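PDB 3OMB: extracellular solute-binding protein, family 1, which probably captures an extracellular solute, perhaps a carbohydrate, for delivery to an ABC-type membrane transporter, and carries a bound magnesium ion. Local coordinates for residues V42-K47 with A96-N101; F132-D137 with I426-T431; H166-K171 with Y324-V329; Y249-V254 with V458-P463. All coordinates share one frame; numbering follows the deposited sequence.

Interaction 1. Residues V42-K47 with A96-N101; sequences VTVLVK and ADVNLN
Leu100 lies against Val44 and Val46 where two parallel strands run side by side. From its CB, 3.6 Å from Leu45 O, the chain turns up onto the face of the sheet that carries the valines. CG sits anti to its own carbonyl carbon (chi1 -49°) and comes within 4.0 Å of Val44 CG1. Of the two tips, CD1 does the touching across the strands: it reaches Val46 CG2 at 4.0 Å and is nearly as close to Val44 CG1. The branched valines suit an extended backbone, and Leu100 spans two of them. Val44 and Val98 lie beside each other on the same face, pointing the same way, and helix 363-373 packs over it through Leu369, Ala366 and Leu373. Across the sheet the order is 71-78, 41-48, 98-100, then antiparallel 352-356; helix 59-68 links 41-48 to its neighbour 71-78 in a beta-alpha-beta crossover, consistent with a lobe of a type II binding protein. The backbone ladder alternates: Val98 N to Thr43 O, Leu45 N to Val98 O (2.8 Å), Leu100 N to Leu45 O, and a longer Lys47 N to Leu100 O (3.3 Å). Before the second strand begins, side chains extend the pairing. Thr43 OG1, held between backbone N and carbonyl carbon (chi1 49°), accepts a nearly straight bond from Asp97 N at 2.9 Å, while Asp97 OD2 takes Thr43 N from above the carboxylate plane. On the reverse face Ala96 CB meets Leu45 CB at 3.8 Å. At the far end a water joins Lys47 O to Asn101 ND2.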
loop_
_atom_site.group_PDB
_atom_site.type_symbol
_atom_site.label_atom_id
_atom_site.label_comp_id
_atom_site.label_asym_id
_atom_site.label_seq_id
_atom_site.Cartn_x
_atom_site.Cartn_y
_atom_site.Cartn_z
ATOM N N VAL A 42 -16.269 -23.500 13.822
ATOM C CA VAL A 42 -16.096 -22.577 12.719
ATOM C C VAL A 42 -14.656 -22.673 12.212
ATOM O O VAL A 42 -13.704 -22.403 12.960
ATOM C CB VAL A 42 -16.424 -21.125 13.142
ATOM C CG1 VAL A 42 -16.391 -20.179 11.931
ATOM C CG2 VAL A 42 -17.773 -21.049 13.822
ATOM N N THR A 43 -14.506 -23.061 10.945
ATOM C CA THR A 43 -13.205 -23.010 10.273
ATOM C C THR A 43 -12.929 -21.600 9.791
ATOM O O THR A 43 -13.797 -20.944 9.220
ATOM C CB THR A 43 -13.119 -23.982 9.074
ATOM O OG1 THR A 43 -14.266 -23.808 8.239
ATOM C CG2 THR A 43 -13.076 -25.432 9.555
ATOM N N VAL A 44 -11.720 -21.124 10.043
ATOM C CA VAL A 44 -11.317 -19.782 9.660
ATOM C C VAL A 44 -9.951 -19.852 9.032
ATOM O O VAL A 44 -8.980 -20.240 9.687
ATOM C CB VAL A 44 -11.232 -18.845 10.877
ATOM C CG1 VAL A 44 -10.851 -17.421 10.436
ATOM C CG2 VAL A 44 -12.544 -18.836 11.631
ATOM N N LEU A 45 -9.872 -19.476 7.763
ATOM C CA LEU A 45 -8.590 -19.311 7.096
ATOM C C LEU A 45 -8.083 -17.887 7.427
ATOM O O LEU A 45 -8.858 -16.946 7.396
ATOM C CB LEU A 45 -8.763 -19.476 5.591
ATOM C CG LEU A 45 -7.499 -19.075 4.833
ATOM C CD1 LEU A 45 -6.771 -20.302 4.359
ATOM C CD2 LEU A 45 -7.850 -18.126 3.705
ATOM N N VAL A 46 -6.798 -17.755 7.763
ATOM C CA VAL A 46 -6.197 -16.470 8.127
ATOM C C VAL A 46 -4.782 -16.368 7.530
ATOM O O VAL A 46 -3.910 -17.208 7.776
ATOM C CB VAL A 46 -6.163 -16.229 9.683
ATOM C CG1 VAL A 46 -5.455 -17.374 10.439
ATOM C CG2 VAL A 46 -5.534 -14.894 9.998
ATOM N N LYS A 47 -4.577 -15.341 6.732
ATOM C CA LYS A 47 -3.258 -15.027 6.197
ATOM C C LYS A 47 -2.428 -14.358 7.287
ATOM O O LYS A 47 -2.947 -13.520 8.031
ATOM C CB LYS A 47 -3.403 -14.088 5.007
ATOM C CG LYS A 47 -2.121 -13.923 4.191
ATOM C CD LYS A 47 -2.246 -12.764 3.234
ATOM C CE LYS A 47 -2.674 -13.229 1.868
ATOM N NZ LYS A 47 -3.130 -12.063 1.052
ATOM N N ALA A 96 -12.770 -22.417 3.705
ATOM C CA ALA A 96 -13.061 -22.276 5.128
ATOM C C ALA A 96 -14.364 -21.493 5.302
ATOM O O ALA A 96 -14.748 -20.727 4.415
ATOM C CB ALA A 96 -11.917 -21.590 5.830
ATOM N N ASP A 97 -15.041 -21.680 6.428
ATOM C CA ASP A 97 -16.268 -20.925 6.720
ATOM C C ASP A 97 -16.058 -19.413 6.678
ATOM O O ASP A 97 -16.836 -18.688 6.072
ATOM C CB ASP A 97 -16.832 -21.291 8.096
ATOM C CG ASP A 97 -17.247 -22.749 8.203
ATOM O OD1 ASP A 97 -17.537 -23.371 7.149
ATOM O OD2 ASP A 97 -17.286 -23.263 9.359
ATOM N N VAL A 98 -15.021 -18.959 7.376
ATOM C CA VAL A 98 -14.658 -17.558 7.440
ATOM C C VAL A 98 -13.243 -17.445 6.872
ATOM O O VAL A 98 -12.381 -18.274 7.163
ATOM C CB VAL A 98 -14.719 -17.018 8.895
ATOM C CG1 VAL A 98 -14.215 -15.541 8.989
ATOM C CG2 VAL A 98 -16.136 -17.161 9.474
ATOM N N ASN A 99 -13.013 -16.419 6.059
ATOM C CA ASN A 99 -11.736 -16.272 5.384
ATOM C C ASN A 99 -11.214 -14.861 5.565
ATOM O O ASN A 99 -11.881 -13.889 5.189
ATOM C CB ASN A 99 -11.889 -16.600 3.906
ATOM C CG ASN A 99 -12.398 -17.993 3.681
ATOM O OD1 ASN A 99 -11.621 -18.923 3.611
ATOM N ND2 ASN A 99 -13.713 -18.150 3.603
ATOM N N LEU A 100 -10.023 -14.767 6.151
ATOM C CA LEU A 100 -9.389 -13.489 6.438
ATOM C C LEU A 100 -8.242 -13.235 5.465
ATOM O O LEU A 100 -7.240 -13.946 5.478
ATOM C CB LEU A 100 -8.902 -13.425 7.903
ATOM C CG LEU A 100 -9.908 -13.842 8.991
ATOM C CD1 LEU A 100 -9.328 -13.590 10.373
ATOM C CD2 LEU A 100 -11.271 -13.142 8.855
ATOM N N ASN A 101 -8.410 -12.218 4.625
ATOM C CA ASN A 101 -7.464 -11.881 3.573
ATOM C C ASN A 101 -7.156 -13.083 2.697
ATOM O O ASN A 101 -6.015 -13.292 2.304
ATOM C CB ASN A 101 -6.169 -11.283 4.135
ATOM C CG ASN A 101 -6.338 -9.847 4.592
ATOM O OD1 ASN A 101 -6.666 -8.970 3.802
ATOM N ND2 ASN A 101 -6.090 -9.600 5.866
HETATM O O HOH W 1 -5.336 -11.948 7.880
#

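Interaction 2. Residues F132-D137 with I426-T431; sequences FKQKPD and IPDEAT
Lys135 and Asp428 meet tip to tip in a salt bridge, NZ to OD1 at 2.5 Å, a separation shorter than usual, so its exact value is doubtful. The ammonium comes to the syn side of the carboxylate, somewhat out of its plane, and has a second acidic partner in Glu348, so two carboxylates probably share the positive charge. Beside it the amide of Gln134 is used at both of its polar atoms. Its OE1 accepts the backbone N of Asp428 at 2.8 Å, and its NE2 gives a bond to Glu429 OE1 at 2.9 Å, lying in the amide plane and using the syn lone pair of the carboxylate. Two bonds from one flat group fix its rotation. CG anti to the backbone N (chi1 -161°), with an extended chain beyond, carries the amide from the helix end to the loop; a glutamine suits this place because it can donate and accept at once. A water links Asp428 OD2 with Lys135 NZ and Gln134 O, the latter two weakly. There is little packing beyond these bonds: the nearest approach of the Gln134 side chain to that of Pro427 is OE1 to CB, at 4.4 Å, and Pro427 itself rests on Glu376 of helix 376-384. The arrangement joins the end of helix 126-134 to a type I beta turn, Pro427 to Ala430, closed by Ala430 N to Pro427 O at 3.0 Å, with Asp428 and Glu429 at its two central positions.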
loop_
_atom_site.group_PDB
_atom_site.type_symbol
_atom_site.label_atom_id
_atom_site.label_comp_id
_atom_site.label_asym_id
_atom_site.label_seq_id
_atom_site.Cartn_x
_atom_site.Cartn_y
_atom_site.Cartn_z
ATOM N N PHE A 132 -19.043 1.098 7.842
ATOM C CA PHE A 132 -19.511 1.718 6.602
ATOM C C PHE A 132 -20.038 3.136 6.846
ATOM O O PHE A 132 -19.877 4.007 5.998
ATOM C CB PHE A 132 -20.613 0.900 5.921
ATOM C CG PHE A 132 -20.154 -0.438 5.345
ATOM C CD1 PHE A 132 -18.793 -0.799 5.304
ATOM C CD2 PHE A 132 -21.096 -1.317 4.795
ATOM C CE1 PHE A 132 -18.393 -2.028 4.747
ATOM C CE2 PHE A 132 -20.700 -2.549 4.236
ATOM C CZ PHE A 132 -19.350 -2.897 4.210
ATOM N N LYS A 133 -20.643 3.382 8.005
ATOM C CA LYS A 133 -21.209 4.694 8.260
ATOM C C LYS A 133 -20.112 5.743 8.455
ATOM O O LYS A 133 -20.187 6.833 7.875
ATOM C CB LYS A 133 -22.163 4.668 9.448
ATOM C CG LYS A 133 -22.821 6.013 9.732
ATOM C CD LYS A 133 -23.654 5.958 10.990
ATOM C CE LYS A 133 -23.844 7.351 11.565
ATOM N NZ LYS A 133 -24.989 7.359 12.517
ATOM N N GLN A 134 -19.097 5.415 9.248
ATOM C CA GLN A 134 -17.983 6.325 9.491
ATOM C C GLN A 134 -16.974 6.452 8.315
ATOM O O GLN A 134 -16.351 7.504 8.140
ATOM C CB GLN A 134 -17.244 5.894 10.766
ATOM C CG GLN A 134 -16.385 6.990 11.347
ATOM C CD GLN A 134 -15.704 6.545 12.604
ATOM O OE1 GLN A 134 -14.581 6.056 12.561
ATOM N NE2 GLN A 134 -16.398 6.663 13.730
ATOM N N LYS A 135 -16.820 5.386 7.530
ATOM C CA LYS A 135 -15.851 5.350 6.443
ATOM C C LYS A 135 -16.580 4.965 5.158
ATOM O O LYS A 135 -16.551 3.793 4.742
ATOM C CB LYS A 135 -14.761 4.308 6.724
ATOM C CG LYS A 135 -14.164 4.304 8.132
ATOM C CD LYS A 135 -13.194 5.427 8.313
ATOM C CE LYS A 135 -12.650 5.474 9.737
ATOM N NZ LYS A 135 -11.524 6.468 9.760
ATOM N N PRO A 136 -17.230 5.940 4.507
ATOM C CA PRO A 136 -18.004 5.557 3.322
ATOM C C PRO A 136 -17.148 4.999 2.193
ATOM O O PRO A 136 -17.685 4.327 1.303
ATOM C CB PRO A 136 -18.705 6.855 2.898
ATOM C CG PRO A 136 -18.339 7.886 3.916
ATOM C CD PRO A 136 -17.154 7.398 4.680
ATOM N N ASP A 137 -15.842 5.252 2.201
ATOM C CA ASP A 137 -15.000 4.644 1.157
ATOM C C ASP A 137 -14.819 3.119 1.341
ATOM O O ASP A 137 -14.584 2.397 0.362
ATOM C CB ASP A 137 -13.653 5.361 1.001
ATOM C CG ASP A 137 -13.766 6.705 0.221
ATOM O OD1 ASP A 137 -14.898 7.174 -0.107
ATOM O OD2 ASP A 137 -12.697 7.300 -0.062
ATOM N N ILE A 426 -10.376 0.059 12.909
ATOM C CA ILE A 426 -10.049 0.881 14.070
ATOM C C ILE A 426 -10.864 2.143 13.919
ATOM O O ILE A 426 -10.627 2.916 12.972
ATOM C CB ILE A 426 -8.551 1.279 14.136
ATOM C CG1 ILE A 426 -7.632 0.046 14.136
ATOM C CG2 ILE A 426 -8.270 2.167 15.387
ATOM C CD1 ILE A 426 -7.792 -0.836 15.315
ATOM N N PRO A 427 -11.822 2.364 14.843
ATOM C CA PRO A 427 -12.754 3.497 14.723
ATOM C C PRO A 427 -12.069 4.828 15.054
ATOM O O PRO A 427 -11.069 4.836 15.783
ATOM C CB PRO A 427 -13.834 3.166 15.746
ATOM C CG PRO A 427 -13.057 2.362 16.843
ATOM C CD PRO A 427 -12.015 1.587 16.090
ATOM N N ASP A 428 -12.602 5.939 14.532
ATOM C CA ASP A 428 -11.983 7.256 14.750
ATOM C C ASP A 428 -11.971 7.659 16.211
ATOM O O ASP A 428 -11.115 8.459 16.640
ATOM C CB ASP A 428 -12.663 8.343 13.950
ATOM C CG ASP A 428 -12.327 8.278 12.469
ATOM O OD1 ASP A 428 -11.413 7.495 12.084
ATOM O OD2 ASP A 428 -12.991 9.013 11.697
ATOM N N GLU A 429 -12.905 7.109 16.982
ATOM C CA GLU A 429 -12.975 7.463 18.399
ATOM C C GLU A 429 -11.831 6.813 19.204
ATOM O O GLU A 429 -11.595 7.199 20.331
ATOM C CB GLU A 429 -14.390 7.213 18.991
ATOM C CG GLU A 429 -14.919 5.788 18.831
ATOM C CD GLU A 429 -15.659 5.498 17.491
ATOM O OE1 GLU A 429 -15.517 6.241 16.473
ATOM O OE2 GLU A 429 -16.388 4.458 17.467
ATOM N N ALA A 430 -11.104 5.859 18.610
ATOM C CA ALA A 430 -9.976 5.224 19.302
ATOM C C ALA A 430 -8.701 6.059 19.221
ATOM O O ALA A 430 -8.332 6.530 18.146
ATOM C CB ALA A 430 -9.712 3.861 18.754
ATOM N N THR A 431 -8.052 6.235 20.371
ATOM C CA THR A 431 -6.767 6.910 20.488
ATOM C C THR A 431 -5.749 5.884 20.965
ATOM O O THR A 431 -5.896 5.313 22.048
ATOM C CB THR A 431 -6.810 8.129 21.481
ATOM O OG1 THR A 431 -7.833 9.037 21.073
ATOM C CG2 THR A 431 -5.458 8.890 21.502
HETATM O O HOH W 2 -13.580 8.981 9.301
#

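Interaction 3. Residues H166-K171 with Y324-V329; sequences HMLINK and YIAMPV
Ile169 and Met327 make the dense side of this antiparallel pairing. Met327, a selenomethionine of the crystallised protein, bends at its third torsion (-74°) and brings SE to 3.7 Å from both CB and CG2 of Ile169, with CD1 only slightly farther. Alongside, CG of selenomethionine Met167 meets CG of Met327 at 3.9 Å, and its extended chain continues to Val329 CG2. Long, flexible, apolar chains can follow the uneven surface left by branched neighbours, and Val307 and Phe309 of strand 305-310 close in on the same side. Beneath them the backbones are tied by straight bonds: Met327 N to Met167 O, Ile169 N to Ile325 O and Ile325 N to Ile169 O, all of about 2.9 to 3.0 Å.

The looser side lies toward Ile325 and Lys171, both partly exposed. There Ile325 CD1 touches Lys171 CD at 3.9 Å, and the lysine carries its amino group on past it to a weak, long ion pair with Asp175. On the other face, Asn170, its side chain about 7 Å from that of magnesium ligand Asn201, sits above one face of the Tyr324 ring, its CG offset toward the rim and its CB 3.5 Å from CE2. The bond from Asn170 ND2 to Tyr324 OH is weak (3.3 Å); ND2 also bonds Gln323 OE1, OD1 caps Trp173 N at the start of helix 171-177, and the hydroxyl bonds Thr305 O. Backbone bonds and apolar chains thus hold edge strand 324-326, while the polar ends of Asn170 and Tyr324 are satisfied mainly by neighbouring elements.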
loop_
_atom_site.group_PDB
_atom_site.type_symbol
_atom_site.label_atom_id
_atom_site.label_comp_id
_atom_site.label_asym_id
_atom_site.label_seq_id
_atom_site.Cartn_x
_atom_site.Cartn_y
_atom_site.Cartn_z
ATOM N N HIS A 166 6.653 8.971 0.490
ATOM C CA HIS A 166 7.258 10.242 0.860
ATOM C C HIS A 166 8.620 10.362 0.221
ATOM O O HIS A 166 9.176 9.361 -0.229
ATOM C CB HIS A 166 7.367 10.365 2.376
ATOM C CG HIS A 166 6.142 9.881 3.077
ATOM N ND1 HIS A 166 6.019 8.587 3.532
ATOM C CD2 HIS A 166 4.943 10.472 3.289
ATOM C CE1 HIS A 166 4.815 8.418 4.051
ATOM N NE2 HIS A 166 4.143 9.549 3.922
HETATM N N MSE A 167 9.112 11.594 0.130
HETATM C CA MSE A 167 10.428 11.877 -0.403
HETATM C C MSE A 167 11.257 12.434 0.745
HETATM O O MSE A 167 10.901 13.440 1.353
HETATM C CB MSE A 167 10.304 12.918 -1.522
HETATM C CG MSE A 167 11.627 13.303 -2.130
HETATM SE SE MSE A 167 11.331 14.446 -3.646
HETATM C CE MSE A 167 13.097 14.368 -4.440
ATOM N N LEU A 168 12.357 11.775 1.051
ATOM C CA LEU A 168 13.158 12.085 2.231
ATOM C C LEU A 168 14.479 12.704 1.832
ATOM O O LEU A 168 15.093 12.296 0.840
ATOM C CB LEU A 168 13.437 10.803 3.010
ATOM C CG LEU A 168 12.211 9.967 3.342
ATOM C CD1 LEU A 168 12.627 8.619 3.953
ATOM C CD2 LEU A 168 11.222 10.777 4.271
ATOM N N ILE A 169 14.947 13.670 2.608
ATOM C CA ILE A 169 16.220 14.325 2.275
ATOM C C ILE A 169 17.065 14.542 3.513
ATOM O O ILE A 169 16.519 14.776 4.614
ATOM C CB ILE A 169 16.014 15.651 1.502
ATOM C CG1 ILE A 169 17.381 16.229 1.084
ATOM C CG2 ILE A 169 15.200 16.675 2.324
ATOM C CD1 ILE A 169 17.303 17.214 -0.060
ATOM N N ASN A 170 18.389 14.432 3.347
ATOM C CA ASN A 170 19.297 14.684 4.441
ATOM C C ASN A 170 19.407 16.188 4.672
ATOM O O ASN A 170 20.177 16.869 4.006
ATOM C CB ASN A 170 20.673 14.045 4.221
ATOM C CG ASN A 170 21.531 14.033 5.497
ATOM O OD1 ASN A 170 21.564 14.995 6.242
ATOM N ND2 ASN A 170 22.224 12.934 5.736
ATOM N N LYS A 171 18.621 16.660 5.638
ATOM C CA LYS A 171 18.567 18.043 6.088
ATOM C C LYS A 171 19.874 18.527 6.768
ATOM O O LYS A 171 20.274 19.670 6.599
ATOM C CB LYS A 171 17.357 18.156 7.029
ATOM C CG LYS A 171 17.081 19.496 7.692
ATOM C CD LYS A 171 16.824 20.623 6.721
ATOM C CE LYS A 171 16.431 21.880 7.525
ATOM N NZ LYS A 171 16.256 23.003 6.615
ATOM N N TYR A 324 17.457 13.512 8.809
ATOM C CA TYR A 324 16.554 13.431 7.654
ATOM C C TYR A 324 15.185 14.026 7.930
ATOM O O TYR A 324 14.690 13.903 9.047
ATOM C CB TYR A 324 16.389 11.957 7.220
ATOM C CG TYR A 324 17.643 11.401 6.603
ATOM C CD1 TYR A 324 18.644 10.832 7.400
ATOM C CD2 TYR A 324 17.844 11.474 5.211
ATOM C CE1 TYR A 324 19.833 10.339 6.821
ATOM C CE2 TYR A 324 19.002 10.998 4.629
ATOM C CZ TYR A 324 19.992 10.425 5.428
ATOM O OH TYR A 324 21.129 9.937 4.837
ATOM N N ILE A 325 14.581 14.641 6.904
ATOM C CA ILE A 325 13.186 15.106 6.958
ATOM C C ILE A 325 12.460 14.691 5.686
ATOM O O ILE A 325 13.098 14.371 4.681
ATOM C CB ILE A 325 13.057 16.663 7.108
ATOM C CG1 ILE A 325 13.595 17.403 5.859
ATOM C CG2 ILE A 325 13.699 17.162 8.440
ATOM C CD1 ILE A 325 13.430 18.967 5.926
ATOM N N ALA A 326 11.130 14.719 5.713
ATOM C CA ALA A 326 10.364 14.625 4.472
ATOM C C ALA A 326 10.307 16.005 3.825
ATOM O O ALA A 326 10.229 16.996 4.533
ATOM C CB ALA A 326 8.953 14.069 4.739
HETATM N N MSE A 327 10.356 16.069 2.493
HETATM C CA MSE A 327 10.259 17.338 1.748
HETATM C C MSE A 327 9.108 17.270 0.735
HETATM O O MSE A 327 8.831 16.201 0.197
HETATM C CB MSE A 327 11.558 17.637 0.986
HETATM C CG MSE A 327 11.968 16.506 0.026
HETATM SE SE MSE A 327 13.547 16.906 -1.026
HETATM C CE MSE A 327 12.778 18.171 -2.270
ATOM N N PRO A 328 8.458 18.413 0.453
ATOM C CA PRO A 328 7.490 18.445 -0.622
ATOM C C PRO A 328 8.191 18.130 -1.938
ATOM O O PRO A 328 9.380 18.462 -2.092
ATOM C CB PRO A 328 7.016 19.903 -0.625
ATOM C CG PRO A 328 7.363 20.431 0.769
ATOM C CD PRO A 328 8.584 19.712 1.156
ATOM N N VAL A 329 7.493 17.505 -2.882
ATOM C CA VAL A 329 8.162 17.195 -4.147
ATOM C C VAL A 329 8.496 18.482 -4.961
ATOM O O VAL A 329 7.675 19.380 -5.022
ATOM C CB VAL A 329 7.361 16.185 -4.984
ATOM C CG1 VAL A 329 6.189 16.845 -5.716
ATOM C CG2 VAL A 329 8.291 15.456 -5.958
#

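Interaction 4. Residues Y249-V254 with V458-P463; sequences YAKNGV and VKDYIP
The carboxylate of Asp460 meets the backbone N of Asn252 at its OD1 end, 2.9 Å away and almost straight, with the donor lying nearly on the line of the C-O bond. Its other oxygen, OD2, takes the N-H of Asp456, so the flat group is gripped at both ends and its rotation is set. Lys251 CA comes up to OD1 at 3.5 Å. The peptide group of Lys459 is used similarly: its carbonyl O accepts Gly253 N at 2.9 Å, the donor tilted 17° from the carbonyl plane. Two successive N-H groups are therefore taken by two successive residues of the loop. The two tyrosine rings pack outside the contact, Tyr249 on Ile235 and Phe258, Tyr461 on Val236 with its hydroxyl bonded to Asp464.

On the strand leading into the turn the contact becomes apolar. Ala250 CB lies against Ile462 CG1 at 3.8 Å, a small methyl that lets the loop come close, and Ile462 CD1 reaches Tyr249 C at 3.7 Å; CG1 anti to the carbonyl carbon (chi1 -61°) directs this branch toward the strand. The carbonyl oxygens of Ala250 and Asp460 stand only 3.1 Å apart, two acceptors that probably repel, and a water that accepts Ala250 N lies 3.0 Å from Asp460 O. Helix 519-534 reaches the same region, with Tyr530 on Ile462 and Gln527 bonded to Gly253 O. Loop 458-463 thus docks on a beta hairpin whose strands 248-251 and 254-257 are joined by a two-residue type I' turn. Asn252 and Gly253 occupy its centre, where asparagine readily takes positive phi and glycine avoids a clash of CB with the preceding carbonyl.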
loop_
_atom_site.group_PDB
_atom_site.type_symbol
_atom_site.label_atom_id
_atom_site.label_comp_id
_atom_site.label_asym_id
_atom_site.label_seq_id
_atom_site.Cartn_x
_atom_site.Cartn_y
_atom_site.Cartn_z
ATOM N N TYR A 249 -3.957 6.962 -14.488
ATOM C CA TYR A 249 -4.255 8.095 -13.644
ATOM C C TYR A 249 -5.505 8.788 -14.166
ATOM O O TYR A 249 -6.026 8.403 -15.216
ATOM C CB TYR A 249 -3.068 9.051 -13.612
ATOM C CG TYR A 249 -2.824 9.869 -14.867
ATOM C CD1 TYR A 249 -2.103 9.337 -15.945
ATOM C CD2 TYR A 249 -3.265 11.194 -14.959
ATOM C CE1 TYR A 249 -1.824 10.098 -17.072
ATOM C CE2 TYR A 249 -2.989 11.961 -16.093
ATOM C CZ TYR A 249 -2.261 11.405 -17.134
ATOM O OH TYR A 249 -2.011 12.155 -18.260
ATOM N N ALA A 250 -5.999 9.788 -13.433
ATOM C CA ALA A 250 -7.102 10.621 -13.925
ATOM C C ALA A 250 -6.823 12.104 -13.741
ATOM O O ALA A 250 -6.113 12.526 -12.819
ATOM C CB ALA A 250 -8.420 10.238 -13.259
ATOM N N LYS A 251 -7.386 12.898 -14.634
ATOM C CA LYS A 251 -7.369 14.345 -14.472
ATOM C C LYS A 251 -8.642 14.883 -15.107
ATOM O O LYS A 251 -9.032 14.445 -16.192
ATOM C CB LYS A 251 -6.078 14.965 -15.047
ATOM C CG LYS A 251 -5.959 16.460 -14.764
ATOM C CD LYS A 251 -4.525 16.988 -14.487
ATOM C CE LYS A 251 -3.444 16.342 -15.342
ATOM N NZ LYS A 251 -2.232 17.206 -15.353
ATOM N N ASN A 252 -9.322 15.777 -14.388
ATOM C CA ASN A 252 -10.585 16.367 -14.844
ATOM C C ASN A 252 -11.617 15.327 -15.246
ATOM O O ASN A 252 -12.389 15.536 -16.180
ATOM C CB ASN A 252 -10.338 17.317 -16.007
ATOM C CG ASN A 252 -9.253 18.311 -15.705
ATOM O OD1 ASN A 252 -8.165 18.259 -16.297
ATOM N ND2 ASN A 252 -9.513 19.196 -14.765
ATOM N N GLY A 253 -11.591 14.187 -14.563
ATOM C CA GLY A 253 -12.579 13.135 -14.806
ATOM C C GLY A 253 -12.248 12.189 -15.957
ATOM O O GLY A 253 -13.051 11.331 -16.271
ATOM N N VAL A 254 -11.082 12.346 -16.584
ATOM C CA VAL A 254 -10.706 11.480 -17.710
ATOM C C VAL A 254 -9.492 10.615 -17.382
ATOM O O VAL A 254 -8.425 11.122 -17.008
ATOM C CB VAL A 254 -10.456 12.275 -19.010
ATOM C CG1 VAL A 254 -9.286 13.192 -18.852
ATOM C CG2 VAL A 254 -10.221 11.337 -20.195
ATOM N N VAL A 458 -11.468 12.900 -6.376
ATOM C CA VAL A 458 -12.334 12.120 -7.260
ATOM C C VAL A 458 -11.998 12.394 -8.727
ATOM O O VAL A 458 -11.801 11.465 -9.467
ATOM C CB VAL A 458 -13.841 12.354 -6.970
ATOM C CG1 VAL A 458 -14.708 11.788 -8.076
ATOM C CG2 VAL A 458 -14.242 11.710 -5.631
ATOM N N LYS A 459 -11.888 13.656 -9.134
ATOM C CA LYS A 459 -11.732 13.992 -10.554
ATOM C C LYS A 459 -10.286 13.794 -11.037
ATOM O O LYS A 459 -10.045 13.582 -12.225
ATOM C CB LYS A 459 -12.190 15.435 -10.795
ATOM C CG LYS A 459 -13.719 15.620 -10.967
ATOM C CD LYS A 459 -14.164 17.139 -11.012
ATOM C CE LYS A 459 -13.423 18.028 -12.065
ATOM N NZ LYS A 459 -13.986 18.151 -13.485
ATOM N N ASP A 460 -9.338 13.827 -10.096
ATOM C CA ASP A 460 -7.899 13.785 -10.409
ATOM C C ASP A 460 -7.175 12.589 -9.799
ATOM O O ASP A 460 -5.936 12.547 -9.733
ATOM C CB ASP A 460 -7.225 15.076 -9.945
ATOM C CG ASP A 460 -7.881 16.325 -10.515
ATOM O OD1 ASP A 460 -8.307 16.320 -11.699
ATOM O OD2 ASP A 460 -7.958 17.331 -9.775
ATOM N N TYR A 461 -7.945 11.612 -9.345
ATOM C CA TYR A 461 -7.403 10.428 -8.687
ATOM C C TYR A 461 -8.453 9.356 -8.873
ATOM O O TYR A 461 -9.624 9.585 -8.583
ATOM C CB TYR A 461 -7.201 10.680 -7.194
ATOM C CG TYR A 461 -6.568 9.501 -6.459
ATOM C CD1 TYR A 461 -7.347 8.617 -5.687
ATOM C CD2 TYR A 461 -5.202 9.268 -6.535
ATOM C CE1 TYR A 461 -6.771 7.554 -5.013
ATOM C CE2 TYR A 461 -4.620 8.197 -5.863
ATOM C CZ TYR A 461 -5.406 7.346 -5.109
ATOM O OH TYR A 461 -4.814 6.285 -4.447
ATOM N N ILE A 462 -8.050 8.194 -9.365
ATOM C CA ILE A 462 -8.983 7.075 -9.488
ATOM C C ILE A 462 -9.130 6.428 -8.110
ATOM O O ILE A 462 -8.171 5.839 -7.610
ATOM C CB ILE A 462 -8.466 6.041 -10.496
ATOM C CG1 ILE A 462 -8.329 6.672 -11.884
ATOM C CG2 ILE A 462 -9.381 4.800 -10.523
ATOM C CD1 ILE A 462 -7.408 5.861 -12.851
ATOM N N PRO A 463 -10.324 6.537 -7.485
ATOM C CA PRO A 463 -10.371 6.117 -6.083
ATOM C C PRO A 463 -10.116 4.626 -5.843
ATOM O O PRO A 463 -10.254 3.799 -6.751
ATOM C CB PRO A 463 -11.785 6.546 -5.628
ATOM C CG PRO A 463 -12.149 7.679 -6.567
ATOM C CD PRO A 463 -11.581 7.204 -7.895
HETATM O O HOH W 3 -4.433 10.238 -10.819
#

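Interactions 1 and 3 are the buried pair: each joins two strands of a separate mixed sheet, parallel in 42-47 with 96-101 and antiparallel in 166-171 with 324-329, and their centres lie about 41 Å apart on opposite sides of the chain's centre, consistent with two lobes. Both combine backbone ladders with apolar chains: valine and leucine in interaction 1, isoleucine and selenomethionine in interaction 3. Interactions 2 and 4 each dock a loop, on the end of a helix and on a hairpin turn respectively. The first is a surface contact of charges and an amide, with little apolar area; the second is partly buried and mixes hydrogen bonds with an alanine-isoleucine patch. These two approach most nearly, their nearest atoms about 6 Å apart, without touching.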